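Side-chain contacts in acetylxylan esterase / glucomannan deacetylase (Cellvibrio japonicus, PDB 2WAA), which removes acetyl groups from acetylated xylan and glucomannan during the breakdown of plant cell wall polysaccharides: residues A172-A177 with E328-L333; A283-I288 with V300-S305. All coordinates share one frame; numbering follows the deposited sequence.

Contact 1: A172-A177 with E328-L333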
ATOM      1  N   ALA A 172      -8.898  -6.117   0.921  1.00  7.04           N
ATOM      2  CA  ALA A 172      -8.055  -7.264   1.330  1.00  9.12           C
ATOM      3  C   ALA A 172      -8.559  -7.881   2.629  1.00  9.86           C
ATOM      4  O   ALA A 172      -8.639  -9.119   2.719  1.00 11.49           O
ATOM      5  CB  ALA A 172      -6.590  -6.857   1.468  1.00  8.87           C
ATOM      6  N   LYS A 173      -8.887  -7.046   3.596  1.00  9.66           N
ATOM      7  CA  LYS A 173      -9.446  -7.528   4.888  1.00 11.57           C
ATOM      8  C   LYS A 173     -10.762  -8.292   4.662  1.00 12.27           C
ATOM      9  O   LYS A 173     -10.918  -9.445   5.100  1.00 12.26           O
ATOM     10  CB  LYS A 173      -9.696  -6.360   5.846  1.00 11.70           C
ATOM     11  CG  LYS A 173     -10.250  -6.786   7.202  1.00 16.40           C
ATOM     12  CD  LYS A 173     -10.493  -5.520   8.008  1.00 25.49           C
ATOM     13  CE  LYS A 173     -10.586  -5.821   9.508  1.00 32.09           C
ATOM     14  NZ  LYS A 173     -12.002  -6.149   9.809  1.00 37.64           N
ATOM     15  N   ALA A 174     -11.692  -7.691   3.926  1.00 11.60           N
ATOM     16  CA  ALA A 174     -12.923  -8.429   3.567  1.00 11.84           C
ATOM     17  C   ALA A 174     -12.661  -9.782   2.865  1.00 12.13           C
ATOM     18  O   ALA A 174     -13.387 -10.785   3.098  1.00 11.28           O
ATOM     19  CB  ALA A 174     -13.875  -7.504   2.759  1.00 11.80           C
ATOM     20  N   LEU A 175     -11.607  -9.871   2.039  1.00 10.26           N
ATOM     21  CA  LEU A 175     -11.314 -11.082   1.312  1.00 11.39           C
ATOM     22  C   LEU A 175     -10.355 -12.032   2.065  1.00 11.51           C
ATOM     23  O   LEU A 175      -9.879 -12.993   1.463  1.00 12.55           O
ATOM     24  CB  LEU A 175     -10.677 -10.758  -0.056  1.00 10.64           C
ATOM     25  CG  LEU A 175     -11.587  -9.968  -0.995  1.00 11.41           C
ATOM     26  CD1 LEU A 175     -10.842  -9.549  -2.237  1.00 11.64           C
ATOM     27  CD2 LEU A 175     -12.800 -10.829  -1.309  1.00 12.63           C
ATOM     28  N   ASP A 176     -10.070 -11.719   3.328  1.00 12.35           N
ATOM     29  CA  ASP A 176      -9.120 -12.511   4.165  1.00 12.98           C
ATOM     30  C   ASP A 176      -7.810 -12.727   3.426  1.00 12.29           C
ATOM     31  O   ASP A 176      -7.343 -13.860   3.229  1.00 12.01           O
ATOM     32  CB  ASP A 176      -9.723 -13.880   4.525  1.00 14.86           C
ATOM     33  CG  ASP A 176      -8.957 -14.586   5.659  1.00 19.03           C
ATOM     34  OD1 ASP A 176      -8.225 -13.923   6.437  1.00 21.38           O
ATOM     35  OD2 ASP A 176      -9.115 -15.805   5.764  1.00 25.02           O
ATOM     36  N   ALA A 177      -7.221 -11.612   2.992  1.00 10.35           N
ATOM     37  CA  ALA A 177      -6.048 -11.665   2.146  1.00  9.56           C
ATOM     38  C   ALA A 177      -4.968 -10.729   2.633  1.00  7.92           C
ATOM     39  O   ALA A 177      -5.231  -9.705   3.283  1.00  9.47           O
ATOM     40  CB  ALA A 177      -6.393 -11.324   0.682  1.00  8.37           C
ATOM     41  N   GLU A 328     -18.164  -1.914  -3.231  1.00 11.03           N
ATOM     42  CA  GLU A 328     -18.523  -2.097  -4.628  0.50 11.43           C
ATOM     43  C   GLU A 328     -17.605  -3.069  -5.326  1.00 11.28           C
ATOM     44  O   GLU A 328     -18.030  -3.820  -6.198  1.00 11.71           O
ATOM     45  CB  GLU A 328     -18.461  -0.767  -5.387  0.50 11.53           C
ATOM     46  CG  GLU A 328     -19.661   0.100  -5.255  0.50 12.62           C
ATOM     47  CD  GLU A 328     -19.650   1.193  -6.306  0.50 10.92           C
ATOM     48  OE1 GLU A 328     -18.618   1.376  -6.996  0.50 14.47           O
ATOM     49  OE2 GLU A 328     -20.676   1.861  -6.464  0.50 14.14           O
ATOM     50  N   LEU A 329     -16.328  -3.028  -4.946  1.00 10.82           N
ATOM     51  CA  LEU A 329     -15.292  -3.796  -5.622  1.00  9.77           C
ATOM     52  C   LEU A 329     -15.311  -5.251  -5.117  1.00  9.47           C
ATOM     53  O   LEU A 329     -15.179  -6.177  -5.898  1.00 10.05           O
ATOM     54  CB  LEU A 329     -13.930  -3.165  -5.316  1.00 10.16           C
ATOM     55  CG  LEU A 329     -12.673  -3.927  -5.702  1.00 10.64           C
ATOM     56  CD1 LEU A 329     -12.700  -4.157  -7.241  1.00 13.74           C
ATOM     57  CD2 LEU A 329     -11.439  -3.137  -5.315  1.00 12.63           C
ATOM     58  N   THR A 330     -15.452  -5.419  -3.799  1.00  9.99           N
ATOM     59  CA  THR A 330     -15.263  -6.721  -3.135  1.00  9.65           C
ATOM     60  C   THR A 330     -16.144  -7.804  -3.768  1.00  9.93           C
ATOM     61  O   THR A 330     -15.628  -8.849  -4.159  1.00  9.72           O
ATOM     62  CB  THR A 330     -15.446  -6.601  -1.589  1.00  8.86           C
ATOM     63  OG1 THR A 330     -14.384  -5.758  -1.060  1.00 11.35           O
ATOM     64  CG2 THR A 330     -15.362  -8.000  -0.934  1.00  9.90           C
ATOM     65  N   PRO A 331     -17.453  -7.530  -3.958  1.00 10.59           N
ATOM     66  CA  PRO A 331     -18.316  -8.564  -4.577  1.00 10.94           C
ATOM     67  C   PRO A 331     -17.898  -9.004  -5.986  1.00 11.24           C
ATOM     68  O   PRO A 331     -18.037 -10.183  -6.330  1.00 10.51           O
ATOM     69  CB  PRO A 331     -19.711  -7.893  -4.639  1.00 12.79           C
ATOM     70  CG  PRO A 331     -19.667  -6.756  -3.677  1.00 12.11           C
ATOM     71  CD  PRO A 331     -18.202  -6.330  -3.550  1.00 10.33           C
ATOM     72  N   GLN A 332     -17.389  -8.063  -6.784  1.00 10.67           N
ATOM     73  CA  GLN A 332     -16.921  -8.372  -8.104  1.00 10.18           C
ATOM     74  C   GLN A 332     -15.658  -9.237  -8.030  1.00 10.52           C
ATOM     75  O   GLN A 332     -15.534 -10.202  -8.795  1.00 10.10           O
ATOM     76  CB  GLN A 332     -16.647  -7.095  -8.891  1.00 11.05           C
ATOM     77  CG  GLN A 332     -17.901  -6.226  -9.096  1.00 10.93           C
ATOM     78  CD  GLN A 332     -17.559  -4.960  -9.899  1.00 13.39           C
ATOM     79  OE1 GLN A 332     -17.326  -5.022 -11.117  1.00 13.06           O
ATOM     80  NE2 GLN A 332     -17.512  -3.816  -9.216  1.00 11.33           N
ATOM     81  N   LEU A 333     -14.721  -8.886  -7.126  1.00  9.70           N
ATOM     82  CA  LEU A 333     -13.541  -9.697  -6.896  1.00  9.95           C
ATOM     83  C   LEU A 333     -13.908 -11.118  -6.424  1.00  9.80           C
ATOM     84  O   LEU A 333     -13.251 -12.113  -6.826  1.00 10.17           O
ATOM     85  CB  LEU A 333     -12.630  -9.021  -5.884  1.00  8.70           C
ATOM     86  CG  LEU A 333     -12.117  -7.673  -6.360  1.00  8.01           C
ATOM     87  CD1 LEU A 333     -11.084  -7.090  -5.349  1.00  7.27           C
ATOM     88  CD2 LEU A 333     -11.435  -7.775  -7.758  1.00  8.09           C
TER

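Contact 2: A283-I288 with V300-S305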
ATOM      1  N   ALA A 283     -13.635   7.207 -21.362  1.00 11.86           N
ATOM      2  CA  ALA A 283     -12.503   6.949 -22.239  1.00 11.55           C
ATOM      3  C   ALA A 283     -11.599   5.904 -21.614  1.00 11.67           C
ATOM      4  O   ALA A 283     -11.162   4.970 -22.292  1.00 11.63           O
ATOM      5  CB  ALA A 283     -11.712   8.238 -22.520  1.00 12.71           C
ATOM      6  N   LEU A 284     -11.308   6.053 -20.318  1.00  9.60           N
ATOM      7  CA  LEU A 284     -10.462   5.023 -19.680  1.00  9.88           C
ATOM      8  C   LEU A 284     -11.123   3.644 -19.645  1.00  9.99           C
ATOM      9  O   LEU A 284     -10.463   2.610 -19.851  1.00  9.31           O
ATOM     10  CB  LEU A 284      -9.992   5.450 -18.271  1.00 10.50           C
ATOM     11  CG  LEU A 284      -9.035   4.471 -17.555  1.00  6.81           C
ATOM     12  CD1 LEU A 284      -7.897   4.054 -18.507  1.00 11.38           C
ATOM     13  CD2 LEU A 284      -8.452   5.105 -16.272  1.00 11.04           C
ATOM     14  N   VAL A 285     -12.431   3.603 -19.414  1.00  9.89           N
ATOM     15  CA  VAL A 285     -13.125   2.331 -19.471  1.00 10.15           C
ATOM     16  C   VAL A 285     -12.971   1.714 -20.850  1.00 10.79           C
ATOM     17  O   VAL A 285     -12.750   0.493 -20.997  1.00 10.67           O
ATOM     18  CB  VAL A 285     -14.623   2.536 -19.131  1.00 10.65           C
ATOM     19  CG1 VAL A 285     -15.435   1.297 -19.473  1.00  9.87           C
ATOM     20  CG2 VAL A 285     -14.769   2.938 -17.617  1.00  8.76           C
ATOM     21  N   SER A 286     -13.092   2.560 -21.869  1.00 10.65           N
ATOM     22  CA  SER A 286     -12.998   2.109 -23.242  1.00 11.21           C
ATOM     23  C   SER A 286     -11.599   1.553 -23.506  1.00 10.77           C
ATOM     24  O   SER A 286     -11.457   0.484 -24.081  1.00 11.33           O
ATOM     25  CB  SER A 286     -13.251   3.277 -24.211  1.00 10.85           C
ATOM     26  OG  SER A 286     -13.311   2.738 -25.510  1.00 13.43           O
ATOM     27  N   TYR A 287     -10.581   2.287 -23.056  1.00 10.15           N
ATOM     28  CA  TYR A 287      -9.191   1.894 -23.276  1.00  9.15           C
ATOM     29  C   TYR A 287      -8.904   0.552 -22.563  1.00  9.83           C
ATOM     30  O   TYR A 287      -8.218  -0.323 -23.093  1.00 10.08           O
ATOM     31  CB  TYR A 287      -8.271   2.972 -22.724  1.00  9.85           C
ATOM     32  CG  TYR A 287      -8.190   4.273 -23.512  1.00 11.81           C
ATOM     33  CD1 TYR A 287      -9.050   4.538 -24.599  1.00 16.11           C
ATOM     34  CD2 TYR A 287      -7.288   5.265 -23.129  1.00 10.98           C
ATOM     35  CE1 TYR A 287      -8.961   5.763 -25.317  1.00 15.51           C
ATOM     36  CE2 TYR A 287      -7.190   6.502 -23.849  1.00 13.21           C
ATOM     37  CZ  TYR A 287      -8.012   6.712 -24.950  1.00 15.59           C
ATOM     38  OH  TYR A 287      -7.927   7.931 -25.598  1.00 16.26           O
ATOM     39  N   ILE A 288      -9.456   0.384 -21.365  1.00  9.38           N
ATOM     40  CA  ILE A 288      -9.305  -0.867 -20.660  1.00  9.26           C
ATOM     41  C   ILE A 288      -9.945  -2.016 -21.453  1.00 10.53           C
ATOM     42  O   ILE A 288      -9.377  -3.118 -21.549  1.00 11.08           O
ATOM     43  CB  ILE A 288      -9.915  -0.773 -19.212  1.00  7.59           C
ATOM     44  CG1 ILE A 288      -8.943   0.037 -18.335  1.00  8.74           C
ATOM     45  CG2 ILE A 288     -10.183  -2.219 -18.640  1.00  9.33           C
ATOM     46  CD1 ILE A 288      -9.562   0.526 -16.996  1.00  7.43           C
ATOM     47  N   VAL A 300      -7.221 -11.988 -17.318  1.00 10.86           N
ATOM     48  CA  VAL A 300      -7.374 -10.537 -17.146  1.00 10.64           C
ATOM     49  C   VAL A 300      -8.816 -10.095 -17.228  1.00 10.67           C
ATOM     50  O   VAL A 300      -9.509 -10.397 -18.224  1.00 10.50           O
ATOM     51  CB  VAL A 300      -6.580  -9.725 -18.228  1.00 11.26           C
ATOM     52  CG1 VAL A 300      -6.689  -8.177 -17.935  1.00  9.58           C
ATOM     53  CG2 VAL A 300      -5.124 -10.133 -18.178  1.00 10.96           C
ATOM     54  N   PHE A 301      -9.275  -9.392 -16.193  1.00  9.58           N
ATOM     55  CA  PHE A 301     -10.709  -9.064 -16.069  1.00  9.58           C
ATOM     56  C   PHE A 301     -10.874  -7.590 -15.766  1.00  9.51           C
ATOM     57  O   PHE A 301      -9.910  -6.873 -15.589  1.00  9.65           O
ATOM     58  CB  PHE A 301     -11.343  -9.918 -14.949  1.00  9.07           C
ATOM     59  CG  PHE A 301     -11.279 -11.390 -15.260  1.00 12.92           C
ATOM     60  CD1 PHE A 301     -12.217 -11.947 -16.096  1.00 16.73           C
ATOM     61  CD2 PHE A 301     -10.192 -12.151 -14.875  1.00 13.38           C
ATOM     62  CE1 PHE A 301     -12.123 -13.303 -16.487  1.00 18.72           C
ATOM     63  CE2 PHE A 301     -10.101 -13.477 -15.219  1.00 15.51           C
ATOM     64  CZ  PHE A 301     -11.062 -14.061 -16.043  1.00 16.73           C
ATOM     65  N   TYR A 302     -12.135  -7.166 -15.715  1.00 11.05           N
ATOM     66  CA  TYR A 302     -12.522  -5.787 -15.475  1.00 11.66           C
ATOM     67  C   TYR A 302     -13.469  -5.720 -14.276  1.00 11.88           C
ATOM     68  O   TYR A 302     -14.327  -6.586 -14.132  1.00 12.77           O
ATOM     69  CB  TYR A 302     -13.269  -5.250 -16.711  1.00 10.70           C
ATOM     70  CG  TYR A 302     -13.841  -3.838 -16.484  1.00 12.91           C
ATOM     71  CD1 TYR A 302     -12.992  -2.767 -16.274  1.00 16.11           C
ATOM     72  CD2 TYR A 302     -15.215  -3.598 -16.455  1.00 13.89           C
ATOM     73  CE1 TYR A 302     -13.472  -1.507 -16.043  1.00 16.37           C
ATOM     74  CE2 TYR A 302     -15.708  -2.302 -16.209  1.00 13.67           C
ATOM     75  CZ  TYR A 302     -14.812  -1.278 -16.017  1.00 15.77           C
ATOM     76  OH  TYR A 302     -15.206   0.030 -15.777  1.00 17.71           O
ATOM     77  N   ALA A 303     -13.349  -4.693 -13.435  1.00 10.83           N
ATOM     78  CA  ALA A 303     -14.342  -4.420 -12.407  1.00 12.17           C
ATOM     79  C   ALA A 303     -14.846  -2.985 -12.589  1.00 12.97           C
ATOM     80  O   ALA A 303     -14.035  -2.084 -12.761  1.00 13.04           O
ATOM     81  CB  ALA A 303     -13.737  -4.568 -11.012  1.00 11.60           C
ATOM     82  N   SER A 304     -16.151  -2.779 -12.552  1.00 13.17           N
ATOM     83  CA  SER A 304     -16.668  -1.432 -12.739  1.00 14.83           C
ATOM     84  C   SER A 304     -16.683  -0.697 -11.405  1.00 16.05           C
ATOM     85  O   SER A 304     -16.726  -1.292 -10.319  1.00 14.97           O
ATOM     86  CB  SER A 304     -18.102  -1.473 -13.329  1.00 13.97           C
ATOM     87  OG  SER A 304     -18.972  -2.243 -12.510  1.00 14.87           O
ATOM     88  N   SER A 305     -16.742   0.618 -11.468  1.00 17.02           N
ATOM     89  CA  SER A 305     -16.849   1.320 -10.201  1.00 17.81           C
ATOM     90  C   SER A 305     -17.549   2.631 -10.359  1.00 15.67           C
ATOM     91  O   SER A 305     -17.733   3.104 -11.491  1.00 13.73           O
ATOM     92  CB  SER A 305     -15.476   1.598  -9.709  1.00 17.45           C
ATOM     93  OG  SER A 305     -14.825   2.284 -10.735  1.00 19.82           O
TER

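Contact 1: A172-A177 with E328-L333
Leu175, just past the end of helix 167-174, spreads its two methyls over Thr330 and Leu333, one turn apart on helix 319-337. CD2 meets the methyl of Thr330, with Leu175 CD2 and Thr330 CG2 3.8 Å apart, and the two side chains slide past each other in opposite directions. The other branch, CD1, reaches the next turn, where Leu175 CD1 lies 4.0 Å from Leu333 CD1; these leucines cross at about a right angle. This is the close-packed half, buried and wholly apolar; Thr171 also touches Thr330 and Leu333, and Ile135 of strand 133-139 touches Leu175.

The other half is thin. Ala174, on the exposed side, adds only its CB, 4.0 Å from Thr330 CG2. That one methyl thus serves both Ala174 and Leu175: Thr330 holds it opposite the backbone N while OG1, at chi1 -65°, turns to the carbonyl of Ala326 one turn earlier in its own helix. The hydroxyl is so satisfied within the helix and takes no part in the contact.

Beyond Leu175 the chain turns away at Asp176, whose positive phi of 50° makes it the C-prime residue of the Schellman motif that ends helix 167-174, with Ala177 N bonded to Ala172 O at 2.9 Å. The two helices pack together beside the parallel sheet, as in the alpha/beta fold of SGNH (GDSL) hydrolases.

Contact 2: A283-I288 with V300-S305
The ring of Tyr302 carries this contact, and helix 278-295 meets it obliquely, neither squarely over a face nor squarely at the edge. Ile288 comes to the near part of the ring: its branch methyl CG2 stands 3.7 Å from Tyr302 CD1. Val285, one turn earlier, takes the far end, where its CG2 is 3.5 Å from Tyr302 OH and its CG1 is 3.9 Å from that same oxygen. Both aliphatic side chains cross the tyrosine at about a right angle. By meeting residues 285 and 288, the tyrosine bridges one turn of the helix.

The torsions account for this reach. Tyr302 extends with CG opposite its backbone N, chi1 174°, and carries its hydroxyl from the edge strand 300-302 over to the helix. In Ile288, with CG1 beside the backbone N (chi1 -75°), CG2 is left opposite it and is the branch presented to the ring. Leu270 of the neighbouring strand also packs on Ile288, which is buried, whereas Val285 and Tyr302 remain partly exposed.

Within the beta-alpha-beta unit formed by strand 267-270, helix 278-295 and strand 300-302, this contact ties the helix to the strand that follows it. No hydrogen bond crosses between the two segments. The phenol oxygen is instead bonded to the carboxylate of Glu272, whose other oxygen is weakly hydrogen-bonded with Ser305 OG. Tyr302 therefore works in two ways: its ring carbons meet Ile288, while the methyls of Val285 lie against the phenol oxygen, whose acidic partner probably steadies it and limits how far the ring can swing.

After the N-terminal beta-rich part and strand 133-139 comes helix 167-174; its last turn and the residues just after it, 172-177, form half of contact 1. The chain then runs through sheet strands 177-183, 228-231 and 267-270 before helix 278-295 supplies 283-288. Only eleven residues later, 300-305 closes the short loop of contact 2; the far longer loop of contact 1 closes at 328-333, so contact 2 lies wholly within it. Their centres are about 18 Å apart, yet they meet through helix 319-337: Gln332 NE2 probably bonds Ser304 O at 2.9 Å, and Leu329 packs on Ala303. Helix 319-337 thus links the edge strand 300-302 to helix 167-174.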